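Long-range contact in aldehyde dehydrogenase (Burkholderia thailandensis, PDB 5J6B), which probably oxidises aldehydes to carboxylic acids with NADP as cofactor, and can bind NADPH covalently: residues Glu30-Lys38 / Gly323-Pro334. Sequence-based numbering, arbitrary orientation.
Sequences EVTDKYTGK and GDPKDPATFVGP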
loop_
_atom_site.group_PDB
_atom_site.type_symbol
_atom_site.label_atom_id
_atom_site.label_comp_id
_atom_site.label_asym_id
_atom_site.label_seq_id
_atom_site.Cartn_x
_atom_site.Cartn_y
_atom_site.Cartn_z
ATOM N N GLU A 30 -0.570 -3.678 -48.108
ATOM C CA GLU A 30 -1.221 -2.444 -48.517
ATOM C C GLU A 30 -2.142 -1.947 -47.408
ATOM O O GLU A 30 -2.895 -2.728 -46.809
ATOM C CB GLU A 30 -2.007 -2.671 -49.807
ATOM C CG GLU A 30 -1.152 -3.141 -50.987
ATOM C CD GLU A 30 -1.969 -3.319 -52.256
ATOM O OE1 GLU A 30 -3.113 -3.830 -52.170
ATOM O OE2 GLU A 30 -1.472 -2.937 -53.339
ATOM N N VAL A 31 -2.080 -0.647 -47.126
ATOM C CA VAL A 31 -2.948 -0.022 -46.131
ATOM C C VAL A 31 -3.834 0.968 -46.865
ATOM O O VAL A 31 -3.330 1.850 -47.571
ATOM C CB VAL A 31 -2.152 0.675 -45.018
ATOM C CG1 VAL A 31 -3.117 1.235 -43.938
ATOM C CG2 VAL A 31 -1.166 -0.295 -44.402
ATOM N N THR A 32 -5.144 0.807 -46.721
ATOM C CA THR A 32 -6.106 1.648 -47.413
ATOM C C THR A 32 -6.544 2.812 -46.542
ATOM O O THR A 32 -6.606 2.715 -45.310
ATOM C CB THR A 32 -7.346 0.856 -47.841
ATOM O OG1 THR A 32 -7.994 0.289 -46.687
ATOM C CG2 THR A 32 -6.969 -0.245 -48.832
ATOM N N ASP A 33 -6.823 3.929 -47.207
ATOM C CA ASP A 33 -7.660 4.965 -46.623
ATOM C C ASP A 33 -9.062 4.400 -46.443
ATOM O O ASP A 33 -9.735 4.065 -47.422
ATOM C CB ASP A 33 -7.678 6.199 -47.536
ATOM C CG ASP A 33 -8.454 7.363 -46.944
ATOM O OD1 ASP A 33 -9.611 7.170 -46.499
ATOM O OD2 ASP A 33 -7.896 8.483 -46.917
ATOM N N LYS A 34 -9.514 4.302 -45.192
ATOM C CA LYS A 34 -10.791 3.641 -44.949
ATOM C C LYS A 34 -11.988 4.469 -45.409
ATOM O O LYS A 34 -13.105 3.947 -45.439
ATOM C CB LYS A 34 -10.912 3.274 -43.463
ATOM C CG LYS A 34 -9.826 2.308 -42.983
ATOM C CD LYS A 34 -9.799 0.995 -43.792
ATOM C CE LYS A 34 -8.626 0.090 -43.374
ATOM N NZ LYS A 34 -7.319 0.839 -43.321
ATOM N N TYR A 35 -11.796 5.726 -45.802
ATOM C CA TYR A 35 -12.917 6.468 -46.365
ATOM C C TYR A 35 -12.968 6.369 -47.890
ATOM O O TYR A 35 -14.032 6.124 -48.472
ATOM C CB TYR A 35 -12.853 7.933 -45.920
ATOM C CG TYR A 35 -13.987 8.769 -46.469
ATOM C CD1 TYR A 35 -15.300 8.513 -46.099
ATOM C CD2 TYR A 35 -13.742 9.814 -47.354
ATOM C CE1 TYR A 35 -16.339 9.266 -46.591
ATOM C CE2 TYR A 35 -14.778 10.581 -47.864
ATOM C CZ TYR A 35 -16.074 10.302 -47.477
ATOM O OH TYR A 35 -17.113 11.047 -47.973
ATOM N N THR A 36 -11.833 6.563 -48.557
ATOM C CA THR A 36 -11.793 6.543 -50.011
ATOM C C THR A 36 -11.600 5.153 -50.597
ATOM O O THR A 36 -11.788 4.988 -51.805
ATOM C CB THR A 36 -10.665 7.436 -50.530
ATOM O OG1 THR A 36 -9.408 6.820 -50.226
ATOM C CG2 THR A 36 -10.736 8.828 -49.889
ATOM N N GLY A 37 -11.218 4.164 -49.790
ATOM C CA GLY A 37 -10.881 2.843 -50.284
ATOM C C GLY A 37 -9.552 2.746 -50.998
ATOM O O GLY A 37 -9.093 1.629 -51.280
ATOM N N LYS A 38 -8.911 3.870 -51.289
ATOM C CA LYS A 38 -7.686 3.879 -52.067
ATOM C C LYS A 38 -6.498 3.476 -51.201
ATOM O O LYS A 38 -6.430 3.818 -50.017
ATOM C CB LYS A 38 -7.488 5.279 -52.644
ATOM C CG LYS A 38 -6.586 5.375 -53.818
ATOM C CD LYS A 38 -6.603 6.810 -54.290
ATOM C CE LYS A 38 -5.464 7.097 -55.220
ATOM N NZ LYS A 38 -5.430 8.545 -55.485
ATOM N N GLY A 323 -19.666 11.854 -42.628
ATOM C CA GLY A 323 -18.954 12.197 -43.863
ATOM C C GLY A 323 -17.468 11.875 -43.771
ATOM O O GLY A 323 -17.055 10.987 -43.022
ATOM N N ASP A 324 -16.694 12.602 -44.566
ATOM C CA ASP A 324 -15.250 12.406 -44.651
ATOM C C ASP A 324 -14.624 12.662 -43.283
ATOM O O ASP A 324 -14.788 13.760 -42.735
ATOM C CB ASP A 324 -14.661 13.346 -45.710
ATOM C CG ASP A 324 -13.224 12.986 -46.107
ATOM O OD1 ASP A 324 -12.510 12.378 -45.283
ATOM O OD2 ASP A 324 -12.799 13.333 -47.243
ATOM N N PRO A 325 -13.919 11.688 -42.700
ATOM C CA PRO A 325 -13.268 11.926 -41.397
ATOM C C PRO A 325 -12.177 12.992 -41.442
ATOM O O PRO A 325 -11.811 13.532 -40.390
ATOM C CB PRO A 325 -12.697 10.550 -41.036
ATOM C CG PRO A 325 -12.482 9.878 -42.350
ATOM C CD PRO A 325 -13.607 10.354 -43.248
ATOM N N LYS A 326 -11.664 13.331 -42.618
ATOM C CA LYS A 326 -10.735 14.452 -42.713
ATOM C C LYS A 326 -11.431 15.791 -42.491
ATOM O O LYS A 326 -10.764 16.779 -42.170
ATOM C CB LYS A 326 -10.035 14.429 -44.072
ATOM C CG LYS A 326 -9.301 13.119 -44.337
ATOM C CD LYS A 326 -8.743 13.076 -45.765
ATOM C CE LYS A 326 -8.239 11.674 -46.103
ATOM N NZ LYS A 326 -9.354 10.670 -46.101
ATOM N N ASP A 327 -12.748 15.846 -42.659
ATOM C CA ASP A 327 -13.498 17.071 -42.420
ATOM C C ASP A 327 -13.699 17.234 -40.914
ATOM O O ASP A 327 -14.285 16.349 -40.283
ATOM C CB ASP A 327 -14.835 17.003 -43.169
ATOM C CG ASP A 327 -15.698 18.252 -42.994
ATOM O OD1 ASP A 327 -15.324 19.166 -42.238
ATOM O OD2 ASP A 327 -16.776 18.313 -43.625
ATOM N N PRO A 328 -13.200 18.315 -40.297
ATOM C CA PRO A 328 -13.331 18.450 -38.830
ATOM C C PRO A 328 -14.771 18.506 -38.364
ATOM O O PRO A 328 -15.046 18.201 -37.194
ATOM C CB PRO A 328 -12.598 19.765 -38.518
ATOM C CG PRO A 328 -11.776 20.070 -39.744
ATOM C CD PRO A 328 -12.502 19.461 -40.906
ATOM N N ALA A 329 -15.699 18.864 -39.250
ATOM C CA ALA A 329 -17.111 18.846 -38.906
ATOM C C ALA A 329 -17.655 17.430 -38.779
ATOM O O ALA A 329 -18.704 17.236 -38.152
ATOM C CB ALA A 329 -17.902 19.627 -39.954
ATOM N N THR A 330 -16.974 16.433 -39.345
ATOM C CA THR A 330 -17.492 15.067 -39.302
ATOM C C THR A 330 -17.385 14.487 -37.895
ATOM O O THR A 330 -16.328 14.546 -37.259
ATOM C CB THR A 330 -16.751 14.175 -40.304
ATOM O OG1 THR A 330 -17.098 14.571 -41.636
ATOM C CG2 THR A 330 -17.133 12.687 -40.114
ATOM N N PHE A 331 -18.488 13.924 -37.401
ATOM C CA PHE A 331 -18.446 13.133 -36.178
ATOM C C PHE A 331 -18.579 11.640 -36.438
ATOM O O PHE A 331 -17.985 10.837 -35.713
ATOM C CB PHE A 331 -19.557 13.576 -35.214
ATOM C CG PHE A 331 -19.446 12.972 -33.828
ATOM C CD1 PHE A 331 -18.354 13.251 -33.020
ATOM C CD2 PHE A 331 -20.439 12.133 -33.333
ATOM C CE1 PHE A 331 -18.252 12.702 -31.744
ATOM C CE2 PHE A 331 -20.343 11.587 -32.060
ATOM C CZ PHE A 331 -19.253 11.869 -31.268
ATOM N N VAL A 332 -19.329 11.254 -37.466
ATOM C CA VAL A 332 -19.546 9.857 -37.820
ATOM C C VAL A 332 -18.796 9.591 -39.115
ATOM O O VAL A 332 -19.237 10.009 -40.193
ATOM C CB VAL A 332 -21.038 9.529 -37.970
ATOM C CG1 VAL A 332 -21.219 8.055 -38.352
ATOM C CG2 VAL A 332 -21.807 9.886 -36.681
ATOM N N GLY A 333 -17.659 8.906 -39.015
ATOM C CA GLY A 333 -16.896 8.523 -40.180
ATOM C C GLY A 333 -17.326 7.154 -40.660
ATOM O O GLY A 333 -18.297 6.580 -40.155
ATOM N N PRO A 334 -16.607 6.593 -41.629
ATOM C CA PRO A 334 -16.957 5.255 -42.116
ATOM C C PRO A 334 -16.688 4.208 -41.052
ATOM O O PRO A 334 -15.790 4.353 -40.215
ATOM C CB PRO A 334 -16.021 5.060 -43.317
ATOM C CG PRO A 334 -14.801 5.819 -42.905
ATOM C CD PRO A 334 -15.351 7.075 -42.233
#
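The ring of Y35 lies flat over the start of the turn D324-D327. CA of D324 sits 3.7 Å from the ring centroid, 14° off the normal, a CH-pi contact over one face. The D324 carboxylate spreads over the same side, its plane 30° from the ring and its CG 3.4 Å from Y35 CE2. Prolines border the ring obliquely: P325 CD comes within 3.6 Å of Y35 CG, and P334 CD within 4.1 Å of Y35 CD1. A broad, flat side chain suits this place because it spans the backbone and both rigid pyrrolidines at once. Beside it K326, long enough to carry its charge across, bends only at the last torsion (chi4 64°), and NZ meets the syn lone pair of D33 OD2 at 2.8 Å in a salt bridge. The short carboxylate of D33 suits two tasks: OD1 accepts the N-H of Y35 (2.7 Å), an Asx turn, and also that of T36, which together make an Asx motif.

D33-K38 form the turn of the hairpin between antiparallel strands 29-32 and 39-43, which rests on the loop joining helices 303-319 and 338-353 of the aldehyde dehydrogenase fold. In that loop D324 OD1 accepts the backbone N of K326 (3.0 Å), a second Asx turn, and T330 OG1 bonds to D324 O. Further out, K34 NZ ties T32 O to E98 O and R189 O, while M368 touches Y35 and P334.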